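Putative diflavin flavoprotein A 3 (Synechocystis sp., PDB 6H0C) probably passes electrons from NADH to oxygen, reducing it to water, the present chain being its flavodiiron core of a metallo-beta-lactamase-like and a flavodoxin-like domain. Local coordinates at residues S270-A275 / D382-M387; P109-L114 / N125-M130. One frame throughout, in Å; residues are numbered along the deposited sequence.

Contact 1 of 2, residues S270-A275 / D382-M387; sequences STLAQA and DQTLKM
Leu385 lays its CD2 methyl between Thr271 and Ala275, one turn apart on the facing helix, and so joins the first and last helices of the flavodoxin-like domain. In this alpha/beta fold of five parallel strands, helices 268-281 and 382-404 lie side by side on one face of the sheet; the axes of the two short segments approach to 9.0 Å at 48°. With CG of Leu385 anti to its carbonyl carbon (chi1 -61°) and CD1 continuing the chain (chi2 180°), the other methyl, CD2, branches off toward the partner helix, although CB itself does not face it. There CD2 meets Thr271 CG2 at 3.8 Å, the two side chains slanting across each other, and lies 4.1 Å from Ala275 CB. Threonine suits this half-covered place because its two branches divide the work: CG2 faces the leucine, while OG1 is hydrogen-bonded to the carbonyl O of Gly267, just before helix 268-281 begins. Alanine is small enough to let the backbones come close, with the CA atoms of Ala275 and Leu385 only 5.6 Å apart, and its CB also rests 3.7 Å from Leu385 O. The second meeting is between Leu272 and Thr384. Thr384 turns its methyl inward and its OG1 back to the N of Thr381, the residue before helix 382-404, a hydrogen bond that satisfies the hydroxyl. Leu272, buried, also reaches Val376 of the edge strand 368-377 and Phe345 of strand 341-348, filling the angle between the two helices and the sheet beneath. No hydrogen bond crosses the interface, and its tightest side-chain touch is methyl to methyl, Leu272 CD2 on Thr384 CG2 at 3.6 Å.

Contact 2 of 2, residues P109-L114 / N125-M130; sequences PAAQNL and NPIQVM
Ala111 presses its single methyl against two branched residues of strand 127-129, with CB 3.8 Å from Val129 CG2 and 4.0 Å from Ile127 CG2. Gln128, between these two, points away from the helix; Ile127 faces it directly, whereas Val129 is turned more to one side and reaches Ala111 through CG2. Alanine fits here because a short side chain lets the helix settle close to the strand: the CA atoms of Ala111 and Val129 are 6.8 Å apart. Ile127 uses both of its branches. Its CG2, anti to the backbone N, goes to Ala111, and its longer arm, extended at chi2 167°, carries CD1 to a looser touch with Leu114 CD2 at 4.3 Å. Leu114, three residues, nearly one turn, beyond Ala111, is buried and also packs on Leu92 of helix 86-98 and on Leu81 and Val84. Everything that meets is aliphatic, as befits a helix lying on a sheet, and no hydrogen bond crosses. The segments run at 152°, nearly antiparallel, as expected when strand 103-106, helix 108-117 and strand 127-129 form a beta-alpha-beta crossover, here at the sheet edge of the metallo-beta-lactamase-like domain.

Overall arrangement
The two contacts belong to different halves of the flavodiiron core: contact 2 to the metallo-beta-lactamase-like domain near the start of the chain, contact 1 to the flavodoxin-like domain that follows. Their centres lie 31 Å apart, on opposite sides of the chain's centre, and even their nearest atoms stay about 12 Å apart. Contact 2 is local, its two segments spanning 22 residues of one beta-alpha-beta unit, whereas contact 1 brings together helices from near the two ends of the flavodoxin-like fold, 107 residues apart. In flavodiiron proteins the first domain houses the diiron centre and the second the FMN, and each contact thus lies in the scaffold of a different cofactor's domain.

Contact 1 of 2, residues S270-A275 / D382-M387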
ATOM      1  N   SER A 270      -1.884  11.480  -1.867  1.00 25.86           N
ATOM      2  CA  SER A 270      -1.650  10.088  -2.224  1.00 23.21           C
ATOM      3  C   SER A 270      -2.921   9.444  -2.764  1.00 25.66           C
ATOM      4  O   SER A 270      -2.883   8.708  -3.747  1.00 27.89           O
ATOM      5  CB  SER A 270      -1.139   9.296  -1.031  1.00 25.63           C
ATOM      6  OG  SER A 270      -1.141   7.910  -1.345  1.00 32.04           O
ATOM      7  N   THR A 271      -4.046   9.721  -2.113  1.00 23.20           N
ATOM      8  CA  THR A 271      -5.342   9.238  -2.583  1.00 22.46           C
ATOM      9  C   THR A 271      -5.605   9.669  -4.037  1.00 24.11           C
ATOM     10  O   THR A 271      -6.032   8.864  -4.867  1.00 26.17           O
ATOM     11  CB  THR A 271      -6.466   9.736  -1.663  1.00 26.12           C
ATOM     12  OG1 THR A 271      -6.234   9.230  -0.341  1.00 31.58           O
ATOM     13  CG2 THR A 271      -7.827   9.264  -2.152  1.00 26.95           C
ATOM     14  N   LEU A 272      -5.326  10.933  -4.350  1.00 25.58           N
ATOM     15  CA  LEU A 272      -5.490  11.435  -5.715  1.00 26.63           C
ATOM     16  C   LEU A 272      -4.591  10.655  -6.657  1.00 28.07           C
ATOM     17  O   LEU A 272      -5.000  10.262  -7.755  1.00 25.77           O
ATOM     18  CB  LEU A 272      -5.160  12.930  -5.807  1.00 25.22           C
ATOM     19  CG  LEU A 272      -5.935  13.898  -4.901  1.00 27.48           C
ATOM     20  CD1 LEU A 272      -5.526  15.341  -5.191  1.00 26.52           C
ATOM     21  CD2 LEU A 272      -7.442  13.720  -5.054  1.00 29.47           C
ATOM     22  N   ALA A 273      -3.361  10.431  -6.206  1.00 22.97           N
ATOM     23  CA  ALA A 273      -2.350   9.780  -7.027  1.00 24.00           C
ATOM     24  C   ALA A 273      -2.790   8.387  -7.461  1.00 24.00           C
ATOM     25  O   ALA A 273      -2.576   8.002  -8.615  1.00 23.52           O
ATOM     26  CB  ALA A 273      -1.025   9.706  -6.273  1.00 25.72           C
ATOM     27  N   GLN A 274      -3.398   7.631  -6.545  1.00 22.33           N
ATOM     28  CA  GLN A 274      -3.793   6.260  -6.876  1.00 24.71           C
ATOM     29  C   GLN A 274      -4.918   6.302  -7.901  1.00 25.75           C
ATOM     30  O   GLN A 274      -4.977   5.459  -8.807  1.00 25.23           O
ATOM     31  CB  GLN A 274      -4.222   5.471  -5.635  1.00 22.46           C
ATOM     32  CG  GLN A 274      -3.303   5.647  -4.420  1.00 27.79           C
ATOM     33  CD  GLN A 274      -1.813   5.516  -4.742  1.00 32.89           C
ATOM     34  OE1 GLN A 274      -1.404   4.721  -5.591  1.00 28.73           O
ATOM     35  NE2 GLN A 274      -0.996   6.303  -4.053  1.00 33.19           N
ATOM     36  N   ALA A 275      -5.791   7.300  -7.777  1.00 24.50           N
ATOM     37  CA  ALA A 275      -6.899   7.460  -8.724  1.00 26.58           C
ATOM     38  C   ALA A 275      -6.386   7.787 -10.126  1.00 23.79           C
ATOM     39  O   ALA A 275      -6.818   7.184 -11.114  1.00 25.61           O
ATOM     40  CB  ALA A 275      -7.859   8.535  -8.249  1.00 25.91           C
ATOM     41  N   ASP A 382     -16.211  11.085  -3.768  1.00 47.14           N
ATOM     42  CA  ASP A 382     -16.426  10.088  -4.809  1.00 50.54           C
ATOM     43  C   ASP A 382     -16.160  10.662  -6.196  1.00 47.99           C
ATOM     44  O   ASP A 382     -15.488  10.041  -7.018  1.00 40.01           O
ATOM     45  CB  ASP A 382     -17.852   9.546  -4.741  1.00 61.39           C
ATOM     46  CG  ASP A 382     -17.959   8.133  -5.264  1.00 71.21           C
ATOM     47  OD1 ASP A 382     -16.982   7.646  -5.874  1.00 74.94           O
ATOM     48  OD2 ASP A 382     -19.023   7.508  -5.061  1.00 77.40           O
ATOM     49  N   GLN A 383     -16.679  11.856  -6.459  1.00 48.38           N
ATOM     50  CA  GLN A 383     -16.528  12.415  -7.786  1.00 43.38           C
ATOM     51  C   GLN A 383     -15.099  12.908  -7.995  1.00 46.49           C
ATOM     52  O   GLN A 383     -14.602  12.895  -9.122  1.00 47.76           O
ATOM     53  CB  GLN A 383     -17.533  13.529  -8.034  1.00 42.22           C
ATOM     54  CG  GLN A 383     -17.958  13.592  -9.494  1.00 53.63           C
ATOM     55  CD  GLN A 383     -18.945  14.704  -9.781  1.00 64.24           C
ATOM     56  OE1 GLN A 383     -19.790  15.044  -8.944  1.00 66.95           O
ATOM     57  NE2 GLN A 383     -18.845  15.283 -10.973  1.00 66.43           N
ATOM     58  N   THR A 384     -14.436  13.327  -6.915  1.00 46.52           N
ATOM     59  CA  THR A 384     -13.011  13.668  -6.976  1.00 39.97           C
ATOM     60  C   THR A 384     -12.229  12.540  -7.622  1.00 34.99           C
ATOM     61  O   THR A 384     -11.493  12.748  -8.580  1.00 36.39           O
ATOM     62  CB  THR A 384     -12.397  13.920  -5.589  1.00 39.10           C
ATOM     63  OG1 THR A 384     -13.125  14.940  -4.904  1.00 46.14           O
ATOM     64  CG2 THR A 384     -10.952  14.354  -5.730  1.00 37.77           C
ATOM     65  N   LEU A 385     -12.405  11.338  -7.083  1.00 34.55           N
ATOM     66  CA  LEU A 385     -11.692  10.165  -7.567  1.00 37.20           C
ATOM     67  C   LEU A 385     -11.991   9.907  -9.035  1.00 34.86           C
ATOM     68  O   LEU A 385     -11.087   9.595  -9.803  1.00 30.54           O
ATOM     69  CB  LEU A 385     -12.051   8.930  -6.742  1.00 37.53           C
ATOM     70  CG  LEU A 385     -11.728   8.969  -5.248  1.00 41.67           C
ATOM     71  CD1 LEU A 385     -12.144   7.662  -4.582  1.00 45.51           C
ATOM     72  CD2 LEU A 385     -10.257   9.227  -5.054  1.00 35.30           C
ATOM     73  N   LYS A 386     -13.258  10.041  -9.424  1.00 37.16           N
ATOM     74  CA  LYS A 386     -13.658   9.746 -10.797  1.00 32.75           C
ATOM     75  C   LYS A 386     -13.056  10.760 -11.759  1.00 30.30           C
ATOM     76  O   LYS A 386     -12.645  10.413 -12.868  1.00 32.67           O
ATOM     77  CB  LYS A 386     -15.180   9.722 -10.926  1.00 34.11           C
ATOM     78  CG  LYS A 386     -15.858   8.730  -9.990  1.00 44.82           C
ATOM     79  CD  LYS A 386     -15.379   7.304 -10.235  1.00 51.55           C
ATOM     80  CE  LYS A 386     -15.869   6.777 -11.575  1.00 58.58           C
ATOM     81  NZ  LYS A 386     -15.421   5.381 -11.817  1.00 59.76           N
ATOM     82  N   MET A 387     -13.001  12.013 -11.322  1.00 29.52           N
ATOM     83  CA  MET A 387     -12.375  13.074 -12.107  1.00 32.59           C
ATOM     84  C   MET A 387     -10.881  12.796 -12.297  1.00 33.90           C
ATOM     85  O   MET A 387     -10.364  12.881 -13.408  1.00 38.86           O
ATOM     86  CB  MET A 387     -12.596  14.438 -11.438  1.00 36.57           C
ATOM     87  CG  MET A 387     -11.819  15.583 -12.073  1.00 45.27           C
ATOM     88  SD  MET A 387     -10.151  15.804 -11.409  1.00100.74           S
ATOM     89  CE  MET A 387     -10.468  16.666  -9.867  1.00 46.31           C
TER

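Contact 2 of 2, residues P109-L114 / N125-M130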
ATOM      1  N   PRO A 109      12.342   0.610   7.167  1.00 29.66           N
ATOM      2  CA  PRO A 109      11.562   1.793   6.774  1.00 30.64           C
ATOM      3  C   PRO A 109      10.334   1.999   7.676  1.00 33.30           C
ATOM      4  O   PRO A 109      10.004   3.142   8.005  1.00 32.30           O
ATOM      5  CB  PRO A 109      11.151   1.484   5.325  1.00 28.09           C
ATOM      6  CG  PRO A 109      12.194   0.523   4.841  1.00 29.47           C
ATOM      7  CD  PRO A 109      12.521  -0.328   6.045  1.00 30.68           C
ATOM      8  N   ALA A 110       9.682   0.907   8.081  1.00 29.82           N
ATOM      9  CA  ALA A 110       8.532   0.992   8.976  1.00 27.22           C
ATOM     10  C   ALA A 110       8.948   1.552  10.333  1.00 29.50           C
ATOM     11  O   ALA A 110       8.238   2.364  10.921  1.00 31.40           O
ATOM     12  CB  ALA A 110       7.869  -0.379   9.138  1.00 23.32           C
ATOM     13  N   ALA A 111      10.103   1.118  10.828  1.00 28.68           N
ATOM     14  CA  ALA A 111      10.620   1.608  12.100  1.00 34.27           C
ATOM     15  C   ALA A 111      10.847   3.119  12.057  1.00 38.81           C
ATOM     16  O   ALA A 111      10.473   3.841  12.987  1.00 36.80           O
ATOM     17  CB  ALA A 111      11.910   0.886  12.460  1.00 31.66           C
ATOM     18  N   GLN A 112      11.460   3.594  10.973  1.00 34.45           N
ATOM     19  CA  GLN A 112      11.684   5.026  10.788  1.00 34.45           C
ATOM     20  C   GLN A 112      10.365   5.792  10.761  1.00 39.06           C
ATOM     21  O   GLN A 112      10.229   6.842  11.390  1.00 37.92           O
ATOM     22  CB  GLN A 112      12.466   5.277   9.503  1.00 39.89           C
ATOM     23  CG  GLN A 112      13.863   4.711   9.531  1.00 51.07           C
ATOM     24  CD  GLN A 112      14.481   4.604   8.157  1.00 63.87           C
ATOM     25  OE1 GLN A 112      13.820   4.833   7.146  1.00 69.05           O
ATOM     26  NE2 GLN A 112      15.756   4.245   8.113  1.00 73.37           N
ATOM     27  N   ASN A 113       9.393   5.249  10.030  1.00 34.83           N
ATOM     28  CA  ASN A 113       8.053   5.822   9.957  1.00 35.00           C
ATOM     29  C   ASN A 113       7.402   5.905  11.347  1.00 38.65           C
ATOM     30  O   ASN A 113       6.959   6.976  11.794  1.00 35.39           O
ATOM     31  CB  ASN A 113       7.197   4.984   8.997  1.00 29.97           C
ATOM     32  CG  ASN A 113       5.891   5.657   8.628  1.00 34.14           C
ATOM     33  OD1 ASN A 113       5.666   6.828   8.953  1.00 38.28           O
ATOM     34  ND2 ASN A 113       5.024   4.922   7.934  1.00 28.84           N
ATOM     35  N   LEU A 114       7.383   4.765  12.032  1.00 35.85           N
ATOM     36  CA  LEU A 114       6.749   4.627  13.339  1.00 33.67           C
ATOM     37  C   LEU A 114       7.353   5.564  14.386  1.00 37.25           C
ATOM     38  O   LEU A 114       6.648   6.077  15.254  1.00 37.10           O
ATOM     39  CB  LEU A 114       6.861   3.177  13.803  1.00 36.11           C
ATOM     40  CG  LEU A 114       5.893   2.664  14.865  1.00 37.72           C
ATOM     41  CD1 LEU A 114       4.462   2.867  14.425  1.00 35.99           C
ATOM     42  CD2 LEU A 114       6.170   1.193  15.137  1.00 35.65           C
ATOM     43  N   ASN A 125       7.516   1.255  23.733  1.00 46.66           N
ATOM     44  CA  ASN A 125       7.848  -0.145  23.518  1.00 38.54           C
ATOM     45  C   ASN A 125       9.061  -0.221  22.623  1.00 38.93           C
ATOM     46  O   ASN A 125       9.194   0.575  21.692  1.00 40.67           O
ATOM     47  CB  ASN A 125       6.691  -0.908  22.876  1.00 38.43           C
ATOM     48  CG  ASN A 125       5.460  -0.918  23.732  1.00 40.71           C
ATOM     49  OD1 ASN A 125       4.869   0.128  23.997  1.00 47.36           O
ATOM     50  ND2 ASN A 125       5.050  -2.100  24.160  1.00 35.99           N
ATOM     51  N   PRO A 126       9.952  -1.180  22.892  1.00 37.44           N
ATOM     52  CA  PRO A 126      11.127  -1.302  22.033  1.00 37.47           C
ATOM     53  C   PRO A 126      10.729  -1.809  20.648  1.00 38.41           C
ATOM     54  O   PRO A 126       9.717  -2.502  20.494  1.00 34.96           O
ATOM     55  CB  PRO A 126      11.997  -2.316  22.779  1.00 37.87           C
ATOM     56  CG  PRO A 126      11.016  -3.174  23.489  1.00 38.80           C
ATOM     57  CD  PRO A 126       9.882  -2.255  23.894  1.00 36.78           C
ATOM     58  N   ILE A 127      11.518  -1.426  19.652  1.00 41.46           N
ATOM     59  CA  ILE A 127      11.341  -1.877  18.282  1.00 39.42           C
ATOM     60  C   ILE A 127      12.502  -2.770  17.892  1.00 40.93           C
ATOM     61  O   ILE A 127      13.665  -2.392  18.060  1.00 44.28           O
ATOM     62  CB  ILE A 127      11.270  -0.699  17.298  1.00 36.94           C
ATOM     63  CG1 ILE A 127      10.037   0.158  17.573  1.00 34.47           C
ATOM     64  CG2 ILE A 127      11.271  -1.203  15.861  1.00 36.73           C
ATOM     65  CD1 ILE A 127      10.059   1.498  16.856  1.00 37.86           C
ATOM     66  N   GLN A 128      12.193  -3.954  17.380  1.00 32.34           N
ATOM     67  CA  GLN A 128      13.229  -4.806  16.819  1.00 33.43           C
ATOM     68  C   GLN A 128      13.061  -4.861  15.303  1.00 38.33           C
ATOM     69  O   GLN A 128      12.069  -5.390  14.793  1.00 37.87           O
ATOM     70  CB  GLN A 128      13.178  -6.205  17.430  1.00 35.47           C
ATOM     71  CG  GLN A 128      14.309  -7.124  16.971  1.00 45.67           C
ATOM     72  CD  GLN A 128      14.273  -8.490  17.649  1.00 56.48           C
ATOM     73  OE1 GLN A 128      13.754  -8.638  18.760  1.00 56.62           O
ATOM     74  NE2 GLN A 128      14.821  -9.496  16.975  1.00 58.62           N
ATOM     75  N   VAL A 129      14.029  -4.296  14.587  1.00 36.22           N
ATOM     76  CA  VAL A 129      13.984  -4.245  13.130  1.00 32.93           C
ATOM     77  C   VAL A 129      14.347  -5.587  12.495  1.00 34.14           C
ATOM     78  O   VAL A 129      15.312  -6.239  12.887  1.00 34.56           O
ATOM     79  CB  VAL A 129      14.922  -3.161  12.594  1.00 33.95           C
ATOM     80  CG1 VAL A 129      14.958  -3.195  11.086  1.00 34.29           C
ATOM     81  CG2 VAL A 129      14.468  -1.798  13.088  1.00 35.71           C
ATOM     82  N   MET A 130      13.562  -5.996  11.508  1.00 30.22           N
ATOM     83  CA  MET A 130      13.824  -7.238  10.795  1.00 31.22           C
ATOM     84  C   MET A 130      14.196  -6.982   9.329  1.00 33.28           C
ATOM     85  O   MET A 130      13.584  -6.160   8.634  1.00 30.04           O
ATOM     86  CB  MET A 130      12.614  -8.174  10.888  1.00 29.57           C
ATOM     87  CG  MET A 130      12.284  -8.646  12.309  1.00 28.76           C
ATOM     88  SD  MET A 130      13.583  -9.689  13.029  1.00 41.93           S
ATOM     89  CE  MET A 130      12.723 -10.402  14.434  1.00 36.45           C
TER